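Local coordinates for enoyl CoA hydratase/isomerase (Crotonase) (Legionella pneumophila subsp. pneumophila, PDB 3I47), which probably hydrates the double bond of enoyl-CoA thioesters or isomerises related acyl-CoA substrates, at residues K100-G108 / L189-I200. Sequence-based numbering, arbitrary orientation.
Sequences KPTIAMVQG and LLEFTLKYASQI
P101, I103 and M105 meet L189, L190, T193, A197 and I200 in a buried, apolar helix-on-sheet contact of the crotonase fold, helix 189-201 packing on one face of the sheet at strand 102-106. The two segments run nearly antiparallel (170°), their axes 9.5 Å apart. Strand alternation turns I103 and M105 to the helix while A104 and V106 point away.

M105 packs against the first turn of the helix. With CG anti to its backbone N (chi1 175°), the unbranched chain extends toward the helix and meets L189 tip to tip, M105 CG lying 3.6 Å from L189 CG. A bend at chi3 then carries the methyl toward L190, M105 CE standing 4.0 Å from L190 CB. T193 crosses this chain obliquely, its CB 3.6 Å from M105 SD. A hydroxyl is tolerable in such apolar surroundings because T193 OG1 donates to L189 O (2.9 Å), one turn back; that carbonyl also accepts from T193 N, on the opposite face of its plane. L189 CD2 packs against Q107 CB, whereas the amide of Q107 is bonded through NE2 to G58 O.

Farther along, the short side chain of A197 lets I103 CD1 come against the helix, 3.9 Å from A197 CB; the same methyl also reaches the edge of the Y196 ring. P101 and I200, a rigid ring and a branched chain, both apolar, slide past each other, with P101 CG 3.9 Å from I200 CG2.

Strand 102-106 is central in the six-stranded sheet, and the helix also rests on its neighbours: I200 touches V51 of strand 51-56, while L189 and T193 pack on I125 of strand 123-127.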
loop_
_atom_site.group_PDB
_atom_site.type_symbol
_atom_site.label_atom_id
_atom_site.label_comp_id
_atom_site.label_asym_id
_atom_site.label_seq_id
_atom_site.Cartn_x
_atom_site.Cartn_y
_atom_site.Cartn_z
ATOM N N LYS A 100 1.593 -8.000 7.372
ATOM C CA LYS A 100 2.047 -8.562 6.092
ATOM C C LYS A 100 2.463 -7.455 5.112
ATOM O O LYS A 100 1.918 -6.336 5.154
ATOM C CB LYS A 100 0.926 -9.398 5.457
ATOM C CG LYS A 100 0.391 -10.473 6.389
ATOM C CD LYS A 100 -0.766 -11.230 5.783
ATOM C CE LYS A 100 -1.217 -12.278 6.778
ATOM N NZ LYS A 100 -2.307 -13.151 6.276
ATOM N N PRO A 101 3.419 -7.755 4.210
ATOM C CA PRO A 101 3.805 -6.778 3.175
ATOM C C PRO A 101 2.621 -6.366 2.316
ATOM O O PRO A 101 1.804 -7.210 1.928
ATOM C CB PRO A 101 4.803 -7.539 2.306
ATOM C CG PRO A 101 5.326 -8.634 3.195
ATOM C CD PRO A 101 4.236 -8.986 4.160
ATOM N N THR A 102 2.534 -5.071 2.035
ATOM C CA THR A 102 1.476 -4.526 1.174
ATOM C C THR A 102 2.079 -3.812 -0.031
ATOM O O THR A 102 3.075 -3.086 0.092
ATOM C CB THR A 102 0.588 -3.546 1.941
ATOM O OG1 THR A 102 1.401 -2.539 2.544
ATOM C CG2 THR A 102 -0.211 -4.268 3.021
ATOM N N ILE A 103 1.464 -4.016 -1.192
ATOM C CA ILE A 103 1.978 -3.479 -2.458
ATOM C C ILE A 103 0.827 -2.831 -3.200
ATOM O O ILE A 103 -0.230 -3.460 -3.359
ATOM C CB ILE A 103 2.560 -4.594 -3.355
ATOM C CG1 ILE A 103 3.786 -5.219 -2.686
ATOM C CG2 ILE A 103 2.926 -4.049 -4.745
ATOM C CD1 ILE A 103 4.222 -6.519 -3.332
ATOM N N ALA A 104 1.031 -1.594 -3.646
ATOM C CA ALA A 104 0.075 -0.928 -4.563
ATOM C C ALA A 104 0.608 -0.958 -5.987
ATOM O O ALA A 104 1.781 -0.649 -6.208
ATOM C CB ALA A 104 -0.163 0.518 -4.134
ATOM N N MET A 105 -0.243 -1.327 -6.946
ATOM C CA MET A 105 0.155 -1.446 -8.349
ATOM C C MET A 105 -0.659 -0.395 -9.097
ATOM O O MET A 105 -1.895 -0.496 -9.154
ATOM C CB MET A 105 -0.156 -2.865 -8.872
ATOM C CG MET A 105 0.096 -3.079 -10.360
ATOM S SD MET A 105 -0.388 -4.731 -11.002
ATOM C CE MET A 105 -1.487 -4.241 -12.314
ATOM N N VAL A 106 0.024 0.618 -9.628
ATOM C CA VAL A 106 -0.663 1.810 -10.140
ATOM C C VAL A 106 -0.446 2.028 -11.638
ATOM O O VAL A 106 0.696 2.243 -12.084
ATOM C CB VAL A 106 -0.176 3.074 -9.394
ATOM C CG1 VAL A 106 -0.899 4.319 -9.909
ATOM C CG2 VAL A 106 -0.361 2.921 -7.879
ATOM N N GLN A 107 -1.547 2.002 -12.389
ATOM C CA GLN A 107 -1.566 2.359 -13.806
ATOM C C GLN A 107 -2.398 3.634 -13.985
ATOM O O GLN A 107 -3.310 3.917 -13.197
ATOM C CB GLN A 107 -2.163 1.216 -14.642
ATOM C CG GLN A 107 -3.709 1.261 -14.879
ATOM C CD GLN A 107 -4.581 0.894 -13.663
ATOM O OE1 GLN A 107 -4.103 0.754 -12.522
ATOM N NE2 GLN A 107 -5.891 0.738 -13.912
ATOM N N GLY A 108 -2.089 4.402 -15.020
ATOM C CA GLY A 108 -2.893 5.597 -15.314
ATOM C C GLY A 108 -2.960 6.581 -14.154
ATOM O O GLY A 108 -2.014 6.713 -13.369
ATOM N N LEU A 189 3.090 -4.357 -16.407
ATOM C CA LEU A 189 2.926 -3.952 -15.017
ATOM C C LEU A 189 2.422 -5.105 -14.148
ATOM O O LEU A 189 2.992 -5.374 -13.083
ATOM C CB LEU A 189 1.973 -2.748 -14.927
ATOM C CG LEU A 189 1.626 -2.233 -13.524
ATOM C CD1 LEU A 189 2.871 -1.706 -12.787
ATOM C CD2 LEU A 189 0.567 -1.128 -13.620
ATOM N N LEU A 190 1.363 -5.779 -14.605
ATOM C CA LEU A 190 0.806 -6.904 -13.861
ATOM C C LEU A 190 1.823 -8.028 -13.689
ATOM O O LEU A 190 2.056 -8.505 -12.574
ATOM C CB LEU A 190 -0.463 -7.433 -14.559
ATOM C CG LEU A 190 -1.133 -8.635 -13.882
ATOM C CD1 LEU A 190 -1.573 -8.303 -12.464
ATOM C CD2 LEU A 190 -2.338 -9.116 -14.712
ATOM N N GLU A 191 2.458 -8.422 -14.790
ATOM C CA GLU A 191 3.428 -9.514 -14.749
ATOM C C GLU A 191 4.574 -9.194 -13.788
ATOM O O GLU A 191 4.964 -10.031 -12.970
ATOM C CB GLU A 191 3.965 -9.818 -16.152
ATOM C CG GLU A 191 2.920 -10.452 -17.087
ATOM C CD GLU A 191 2.006 -9.451 -17.814
ATOM O OE1 GLU A 191 1.362 -9.900 -18.784
ATOM O OE2 GLU A 191 1.894 -8.246 -17.455
ATOM N N PHE A 192 5.103 -7.972 -13.869
ATOM C CA PHE A 192 6.160 -7.544 -12.943
ATOM C C PHE A 192 5.704 -7.645 -11.479
ATOM O O PHE A 192 6.406 -8.175 -10.615
ATOM C CB PHE A 192 6.595 -6.097 -13.247
ATOM C CG PHE A 192 7.660 -5.582 -12.324
ATOM C CD1 PHE A 192 7.334 -5.001 -11.090
ATOM C CD2 PHE A 192 9.005 -5.696 -12.672
ATOM C CE1 PHE A 192 8.340 -4.542 -10.212
ATOM C CE2 PHE A 192 10.012 -5.230 -11.822
ATOM C CZ PHE A 192 9.684 -4.653 -10.582
ATOM N N THR A 193 4.517 -7.109 -11.212
ATOM C CA THR A 193 3.988 -7.046 -9.862
ATOM C C THR A 193 3.746 -8.435 -9.280
ATOM O O THR A 193 4.111 -8.695 -8.133
ATOM C CB THR A 193 2.689 -6.217 -9.847
ATOM O OG1 THR A 193 3.010 -4.883 -10.236
ATOM C CG2 THR A 193 2.082 -6.193 -8.449
ATOM N N LEU A 194 3.147 -9.328 -10.060
ATOM C CA LEU A 194 2.891 -10.686 -9.573
ATOM C C LEU A 194 4.185 -11.428 -9.238
ATOM O O LEU A 194 4.278 -12.108 -8.214
ATOM C CB LEU A 194 2.081 -11.493 -10.586
ATOM C CG LEU A 194 0.645 -11.039 -10.835
ATOM C CD1 LEU A 194 -0.005 -11.946 -11.875
ATOM C CD2 LEU A 194 -0.167 -11.030 -9.541
ATOM N N LYS A 195 5.196 -11.265 -10.083
ATOM C CA LYS A 195 6.481 -11.914 -9.847
ATOM C C LYS A 195 7.184 -11.347 -8.626
ATOM O O LYS A 195 7.778 -12.091 -7.837
ATOM C CB LYS A 195 7.378 -11.797 -11.073
ATOM C CG LYS A 195 6.956 -12.729 -12.181
ATOM C CD LYS A 195 8.110 -13.052 -13.081
ATOM C CE LYS A 195 7.660 -13.961 -14.190
ATOM N NZ LYS A 195 8.704 -14.048 -15.237
ATOM N N TYR A 196 7.107 -10.028 -8.466
ATOM C CA TYR A 196 7.767 -9.351 -7.364
ATOM C C TYR A 196 7.100 -9.729 -6.042
ATOM O O TYR A 196 7.790 -10.003 -5.051
ATOM C CB TYR A 196 7.736 -7.842 -7.616
ATOM C CG TYR A 196 8.468 -7.000 -6.605
ATOM C CD1 TYR A 196 9.852 -6.852 -6.665
ATOM C CD2 TYR A 196 7.781 -6.327 -5.608
ATOM C CE1 TYR A 196 10.535 -6.062 -5.739
ATOM C CE2 TYR A 196 8.451 -5.532 -4.674
ATOM C CZ TYR A 196 9.830 -5.403 -4.756
ATOM O OH TYR A 196 10.499 -4.614 -3.852
ATOM N N ALA A 197 5.764 -9.768 -6.044
ATOM C CA ALA A 197 5.010 -10.166 -4.855
ATOM C C ALA A 197 5.299 -11.625 -4.513
ATOM O O ALA A 197 5.504 -11.942 -3.351
ATOM C CB ALA A 197 3.504 -9.933 -5.053
ATOM N N SER A 198 5.354 -12.484 -5.534
ATOM C CA SER A 198 5.654 -13.902 -5.317
ATOM C C SER A 198 7.030 -14.071 -4.685
ATOM O O SER A 198 7.203 -14.879 -3.761
ATOM C CB SER A 198 5.542 -14.703 -6.614
ATOM O OG SER A 198 4.191 -14.797 -7.024
ATOM N N GLN A 199 8.008 -13.295 -5.151
ATOM C CA GLN A 199 9.360 -13.347 -4.575
ATOM C C GLN A 199 9.390 -13.022 -3.082
ATOM O O GLN A 199 10.048 -13.718 -2.301
ATOM C CB GLN A 199 10.320 -12.460 -5.361
ATOM C CG GLN A 199 10.704 -13.078 -6.700
ATOM C CD GLN A 199 11.174 -12.060 -7.726
ATOM O OE1 GLN A 199 11.262 -10.859 -7.450
ATOM N NE2 GLN A 199 11.476 -12.544 -8.934
ATOM N N ILE A 200 8.677 -11.974 -2.679
ATOM C CA ILE A 200 8.554 -11.662 -1.264
ATOM C C ILE A 200 7.827 -12.791 -0.507
ATOM O O ILE A 200 8.227 -13.153 0.610
ATOM C CB ILE A 200 7.845 -10.290 -1.062
ATOM C CG1 ILE A 200 8.695 -9.177 -1.691
ATOM C CG2 ILE A 200 7.618 -10.013 0.415
ATOM C CD1 ILE A 200 7.987 -7.820 -1.768
#